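Local coordinates for protein 5-formaminoimidazole-4-carboxamide-1-(beta)-D-ribofuranosyl 5'-monophosphate synthetase (Methanocaldococcus jannaschii, PDB 2R7L) that catalyses the ATP- and formate-dependent formylation of the purine precursor AICAR to FAICAR without folates, as a homohexamer built as a dimer of trimers, at residues 28-33 with 56-61; 19-24 with 39-44. All blocks are in the same frame, centred on the assembly; numbering follows the deposited sequence.

Contact 1 (28-33 with 56-61); sequences TSLHIL and KRFKVA. With SO4 (sulfate ion), chain B.
With CG of Leu33 anti to its carbonyl carbon (chi1 -62°), that carbon comes within 4.1 Å of Val60 CG1, and the two side chains cross at about a right angle. Val60 CG1 is wedged against Leu33 CB at 3.4 Å, tighter than usual for two carbons, and also meets Leu33 CD1 at 3.5 Å. The other branch, CG2 of Val60, lies 3.6 Å from the carbonyl O of Leu30. Leu33 CD1 also touches Ala61 CB at 4.1 Å. One turn earlier, both methyls of Leu30 approach the ring of Phe58, CD2 coming within 4.0 Å of Phe58 CD2 by an oblique approach. No hydrogen bond spans the two segments. A neighbouring subunit encloses the Leu30 end, where its Leu268 packs on Leu30 and its Tyr332 meets the Phe58 ring. On the far side of 56-61, a sulfate, probably from the crystallisation liquor, accepts from Lys56 NZ through O4 (2.9 Å) and from Arg57 NE through O1 (3.1 Å). Arg57 NH2 is shared between sulfate O2 and Asp276 of that subunit. The helix following strand 20-24 thus packs through apolar side chains on the turn leading into strand 63-66, as in a Rossmann-like alpha/beta domain.

Contact 2 (19-24 with 39-44); sequences ITIATL and EGFSTV
The carbonyl O of Ile21 takes the N-H of Val44 at 2.9 Å in a nearly straight bond (168°), and Thr43 CA adds a C-H...O contact to the same oxygen. This is the parallel pairing of a beta-alpha-beta unit, strands 20-24 and 43-47 being neighbours in the sheet of the Rossmann-like domain. Ile21 N donates to Ser42 O at 3.2 Å, and Thr23 N donates to Val44 O, so the bonds run alternately from one strand to the other. Before the strands come together, a water bridges them, donating to Ile19 O and accepting from Ser42 N. Beside it stands the ring of Phe41, whose CG, anti to the carbonyl carbon (chi1 -68°), lies 3.6 Å from Ile21 CD1. That methyl sits over the ring centre in a CH-pi contact, while Ile19 O lies at the ring edge, 3.4 Å from Phe41 CD1. Ile347 of helix 339-353 also packs on Phe41 and Ile21. An alanine in place of Phe41 would probably open a gap beneath Ile21 CD1 and leave that methyl without its ring partner. The polar side chains find partners outside the pair: Thr20 OG1 bonds to Ser87 OG of the adjoining strand 87-89, and Ser42 OG to Asp62 and to Ser42 of a neighbouring subunit, a different copy from the one at contact 1. On the sheet face of Ala22 and Val44, the two CB atoms meet at 3.7 Å.

After helix 4-11 the chain enters strand 20-24, passes through helix 29-38 and returns in strand 43-47, where contact 2 closes the loop as a parallel strand pair. Contact 1 starts inside that loop, on the helix, and closes only after helix 53-57, so the two cross: 19-24, 28-33, 39-44, 56-61. Their centres lie 10 Å apart and they touch directly. Thr43 OG1 of contact 2 probably hydrogen-bonds to Val60 O of contact 1, and Ser29 CB packs against Thr23 CG2. Together they tie the beta-alpha-beta unit of strands 20-24 and 43-47 and helix 29-38 to the turn before strand 63-66.

Contact 1 (28-33 with 56-61)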
loop_
_atom_site.group_PDB
_atom_site.type_symbol
_atom_site.label_atom_id
_atom_site.label_comp_id
_atom_site.label_asym_id
_atom_site.label_seq_id
_atom_site.Cartn_x
_atom_site.Cartn_y
_atom_site.Cartn_z
ATOM N N THR A 28 19.695 16.500 -7.671
ATOM C CA THR A 28 18.895 15.537 -6.920
ATOM C C THR A 28 17.430 15.979 -6.825
ATOM O O THR A 28 16.669 15.455 -6.019
ATOM C CB THR A 28 19.440 15.362 -5.490
ATOM O OG1 THR A 28 19.810 16.643 -4.957
ATOM C CG2 THR A 28 20.663 14.439 -5.480
ATOM N N SER A 29 17.036 16.938 -7.655
ATOM C CA SER A 29 15.725 17.562 -7.513
ATOM C C SER A 29 14.560 16.581 -7.701
ATOM O O SER A 29 13.518 16.724 -7.065
ATOM C CB SER A 29 15.581 18.742 -8.468
ATOM O OG SER A 29 15.500 18.284 -9.804
ATOM N N LEU A 30 14.737 15.585 -8.561
ATOM C CA LEU A 30 13.647 14.645 -8.853
ATOM C C LEU A 30 13.027 14.026 -7.605
ATOM O O LEU A 30 11.807 13.959 -7.503
ATOM C CB LEU A 30 14.082 13.558 -9.829
ATOM C CG LEU A 30 14.147 14.010 -11.290
ATOM C CD1 LEU A 30 14.665 12.892 -12.179
ATOM C CD2 LEU A 30 12.797 14.486 -11.756
ATOM N N HIS A 31 13.847 13.585 -6.658
ATOM C CA HIS A 31 13.305 13.007 -5.434
ATOM C C HIS A 31 13.104 14.044 -4.339
ATOM O O HIS A 31 12.332 13.828 -3.408
ATOM C CB HIS A 31 14.115 11.799 -4.941
ATOM C CG HIS A 31 15.537 12.108 -4.586
ATOM N ND1 HIS A 31 15.909 12.585 -3.349
ATOM C CD2 HIS A 31 16.681 11.976 -5.298
ATOM C CE1 HIS A 31 17.218 12.753 -3.319
ATOM N NE2 HIS A 31 17.711 12.379 -4.485
ATOM N N ILE A 32 13.788 15.178 -4.455
ATOM C CA ILE A 32 13.498 16.304 -3.586
ATOM C C ILE A 32 12.069 16.780 -3.832
ATOM O O ILE A 32 11.327 17.066 -2.888
ATOM C CB ILE A 32 14.466 17.487 -3.821
ATOM C CG1 ILE A 32 15.827 17.203 -3.187
ATOM C CG2 ILE A 32 13.884 18.779 -3.244
ATOM C CD1 ILE A 32 16.927 18.195 -3.607
ATOM N N LEU A 33 11.691 16.872 -5.105
ATOM C CA LEU A 33 10.363 17.334 -5.469
ATOM C C LEU A 33 9.328 16.217 -5.260
ATOM O O LEU A 33 8.275 16.446 -4.656
ATOM C CB LEU A 33 10.348 17.867 -6.908
ATOM C CG LEU A 33 11.236 19.083 -7.206
ATOM C CD1 LEU A 33 11.175 19.473 -8.681
ATOM C CD2 LEU A 33 10.883 20.277 -6.321
ATOM N N LYS A 56 8.899 17.793 -16.284
ATOM C CA LYS A 56 7.557 17.846 -16.827
ATOM C C LYS A 56 6.996 16.448 -16.998
ATOM O O LYS A 56 5.855 16.178 -16.626
ATOM C CB LYS A 56 7.540 18.605 -18.151
ATOM C CG LYS A 56 7.840 20.089 -17.986
ATOM C CD LYS A 56 7.511 20.874 -19.236
ATOM C CE LYS A 56 8.240 20.318 -20.436
ATOM N NZ LYS A 56 7.936 21.103 -21.666
ATOM N N ARG A 57 7.802 15.548 -17.544
ATOM C CA ARG A 57 7.324 14.200 -17.828
ATOM C C ARG A 57 7.247 13.325 -16.581
ATOM O O ARG A 57 6.471 12.371 -16.529
ATOM C CB ARG A 57 8.166 13.543 -18.921
ATOM C CG ARG A 57 8.237 14.394 -20.173
ATOM C CD ARG A 57 8.321 13.568 -21.434
ATOM N NE ARG A 57 8.513 14.445 -22.582
ATOM C CZ ARG A 57 9.194 14.117 -23.674
ATOM N NH1 ARG A 57 9.753 12.919 -23.779
ATOM N NH2 ARG A 57 9.319 14.996 -24.663
ATOM N N PHE A 58 8.048 13.640 -15.577
ATOM C CA PHE A 58 7.962 12.901 -14.324
ATOM C C PHE A 58 6.880 13.500 -13.412
ATOM O O PHE A 58 6.549 12.919 -12.383
ATOM C CB PHE A 58 9.325 12.814 -13.626
ATOM C CG PHE A 58 10.222 11.713 -14.160
ATOM C CD1 PHE A 58 9.789 10.391 -14.181
ATOM C CD2 PHE A 58 11.505 11.994 -14.614
ATOM C CE1 PHE A 58 10.609 9.377 -14.657
ATOM C CE2 PHE A 58 12.336 10.975 -15.091
ATOM C CZ PHE A 58 11.887 9.667 -15.108
ATOM N N LYS A 59 6.339 14.656 -13.807
ATOM C CA LYS A 59 5.140 15.244 -13.190
ATOM C C LYS A 59 5.370 15.578 -11.730
ATOM O O LYS A 59 4.510 15.360 -10.886
ATOM C CB LYS A 59 3.935 14.303 -13.328
ATOM C CG LYS A 59 3.469 14.076 -14.765
ATOM C CD LYS A 59 2.945 15.365 -15.376
ATOM C CE LYS A 59 2.762 15.240 -16.885
ATOM N NZ LYS A 59 2.859 16.577 -17.544
ATOM N N VAL A 60 6.533 16.146 -11.452
ATOM C CA VAL A 60 7.050 16.207 -10.105
ATOM C C VAL A 60 7.014 17.638 -9.574
ATOM O O VAL A 60 7.182 17.881 -8.378
ATOM C CB VAL A 60 8.480 15.575 -10.090
ATOM C CG1 VAL A 60 9.584 16.629 -10.011
ATOM C CG2 VAL A 60 8.591 14.544 -9.000
ATOM N N ALA A 61 6.758 18.589 -10.466
ATOM C CA ALA A 61 6.736 19.988 -10.065
ATOM C C ALA A 61 5.391 20.626 -10.374
ATOM O O ALA A 61 4.855 20.474 -11.475
ATOM C CB ALA A 61 7.861 20.759 -10.737
HETATM S S SO4 B . 7.299 17.764 -23.242
HETATM O O1 SO4 B . 8.010 17.476 -22.000
HETATM O O2 SO4 B . 8.266 17.986 -24.318
HETATM O O3 SO4 B . 6.436 16.633 -23.577
HETATM O O4 SO4 B . 6.488 18.967 -23.066
#

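Contact 2 (19-24 with 39-44)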
loop_
_atom_site.group_PDB
_atom_site.type_symbol
_atom_site.label_atom_id
_atom_site.label_comp_id
_atom_site.label_asym_id
_atom_site.label_seq_id
_atom_site.Cartn_x
_atom_site.Cartn_y
_atom_site.Cartn_z
ATOM N N ILE A 19 2.999 26.806 2.680
ATOM C CA ILE A 19 4.439 26.605 2.546
ATOM C C ILE A 19 4.716 25.597 1.433
ATOM O O ILE A 19 4.195 24.476 1.447
ATOM C CB ILE A 19 5.081 26.120 3.861
ATOM C CG1 ILE A 19 4.882 27.151 4.974
ATOM C CG2 ILE A 19 6.563 25.820 3.666
ATOM C CD1 ILE A 19 5.402 28.525 4.644
ATOM N N THR A 20 5.509 26.016 0.454
ATOM C CA THR A 20 5.913 25.128 -0.625
ATOM C C THR A 20 7.389 24.762 -0.481
ATOM O O THR A 20 8.123 25.369 0.306
ATOM C CB THR A 20 5.696 25.760 -2.003
ATOM O OG1 THR A 20 6.615 26.843 -2.179
ATOM C CG2 THR A 20 4.267 26.267 -2.151
ATOM N N ILE A 21 7.815 23.759 -1.235
ATOM C CA ILE A 21 9.218 23.366 -1.249
ATOM C C ILE A 21 9.770 23.629 -2.627
ATOM O O ILE A 21 9.191 23.199 -3.628
ATOM C CB ILE A 21 9.407 21.889 -0.855
ATOM C CG1 ILE A 21 9.157 21.726 0.646
ATOM C CG2 ILE A 21 10.817 21.403 -1.231
ATOM C CD1 ILE A 21 9.163 20.297 1.128
ATOM N N ALA A 22 10.870 24.375 -2.683
ATOM C CA ALA A 22 11.490 24.703 -3.958
ATOM C C ALA A 22 12.952 24.238 -4.044
ATOM O O ALA A 22 13.637 24.066 -3.029
ATOM C CB ALA A 22 11.388 26.199 -4.227
ATOM N N THR A 23 13.412 24.043 -5.271
ATOM C CA THR A 23 14.788 23.673 -5.533
ATOM C C THR A 23 15.037 23.882 -7.017
ATOM O O THR A 23 14.097 24.063 -7.791
ATOM C CB THR A 23 15.067 22.200 -5.140
ATOM O OG1 THR A 23 16.463 22.024 -4.864
ATOM C CG2 THR A 23 14.633 21.254 -6.242
ATOM N N LEU A 24 16.307 23.880 -7.412
ATOM C CA LEU A 24 16.662 24.007 -8.823
ATOM C C LEU A 24 16.556 22.649 -9.496
ATOM O O LEU A 24 16.934 21.632 -8.919
ATOM C CB LEU A 24 18.080 24.588 -8.977
ATOM C CG LEU A 24 18.760 24.478 -10.345
ATOM C CD1 LEU A 24 18.074 25.367 -11.362
ATOM C CD2 LEU A 24 20.243 24.822 -10.251
ATOM N N GLU A 39 4.743 14.107 0.658
ATOM C CA GLU A 39 4.467 14.583 2.022
ATOM C C GLU A 39 3.359 15.647 2.066
ATOM O O GLU A 39 2.995 16.131 3.133
ATOM C CB GLU A 39 5.742 15.111 2.686
ATOM C CG GLU A 39 6.756 14.010 3.016
ATOM C CD GLU A 39 6.263 13.067 4.096
ATOM O OE1 GLU A 39 5.912 13.554 5.195
ATOM O OE2 GLU A 39 6.226 11.840 3.854
ATOM N N GLY A 40 2.834 16.013 0.902
ATOM C CA GLY A 40 1.672 16.895 0.841
ATOM C C GLY A 40 1.967 18.314 0.415
ATOM O O GLY A 40 1.062 19.141 0.341
ATOM N N PHE A 41 3.233 18.601 0.124
ATOM C CA PHE A 41 3.624 19.935 -0.299
ATOM C C PHE A 41 3.317 20.157 -1.762
ATOM O O PHE A 41 3.305 19.217 -2.553
ATOM C CB PHE A 41 5.121 20.160 -0.081
ATOM C CG PHE A 41 5.524 20.215 1.353
ATOM C CD1 PHE A 41 5.533 21.416 2.037
ATOM C CD2 PHE A 41 5.912 19.065 2.014
ATOM C CE1 PHE A 41 5.921 21.468 3.368
ATOM C CE2 PHE A 41 6.294 19.105 3.336
ATOM C CZ PHE A 41 6.296 20.308 4.017
ATOM N N SER A 42 3.044 21.409 -2.110
ATOM C CA SER A 42 3.109 21.829 -3.493
ATOM C C SER A 42 4.572 22.228 -3.748
ATOM O O SER A 42 5.237 22.751 -2.858
ATOM C CB SER A 42 2.165 23.003 -3.748
ATOM O OG SER A 42 2.041 23.247 -5.139
ATOM N N THR A 43 5.072 21.961 -4.950
ATOM C CA THR A 43 6.501 22.104 -5.226
ATOM C C THR A 43 6.811 23.113 -6.323
ATOM O O THR A 43 6.077 23.222 -7.307
ATOM C CB THR A 43 7.109 20.775 -5.680
ATOM O OG1 THR A 43 6.363 20.284 -6.799
ATOM C CG2 THR A 43 7.086 19.750 -4.558
ATOM N N VAL A 44 7.930 23.816 -6.160
ATOM C CA VAL A 44 8.413 24.768 -7.163
ATOM C C VAL A 44 9.771 24.327 -7.720
ATOM O O VAL A 44 10.699 24.036 -6.969
ATOM C CB VAL A 44 8.550 26.184 -6.561
ATOM C CG1 VAL A 44 9.005 27.172 -7.624
ATOM C CG2 VAL A 44 7.227 26.626 -5.933
HETATM O O HOH W 1 2.363 23.327 -0.100
#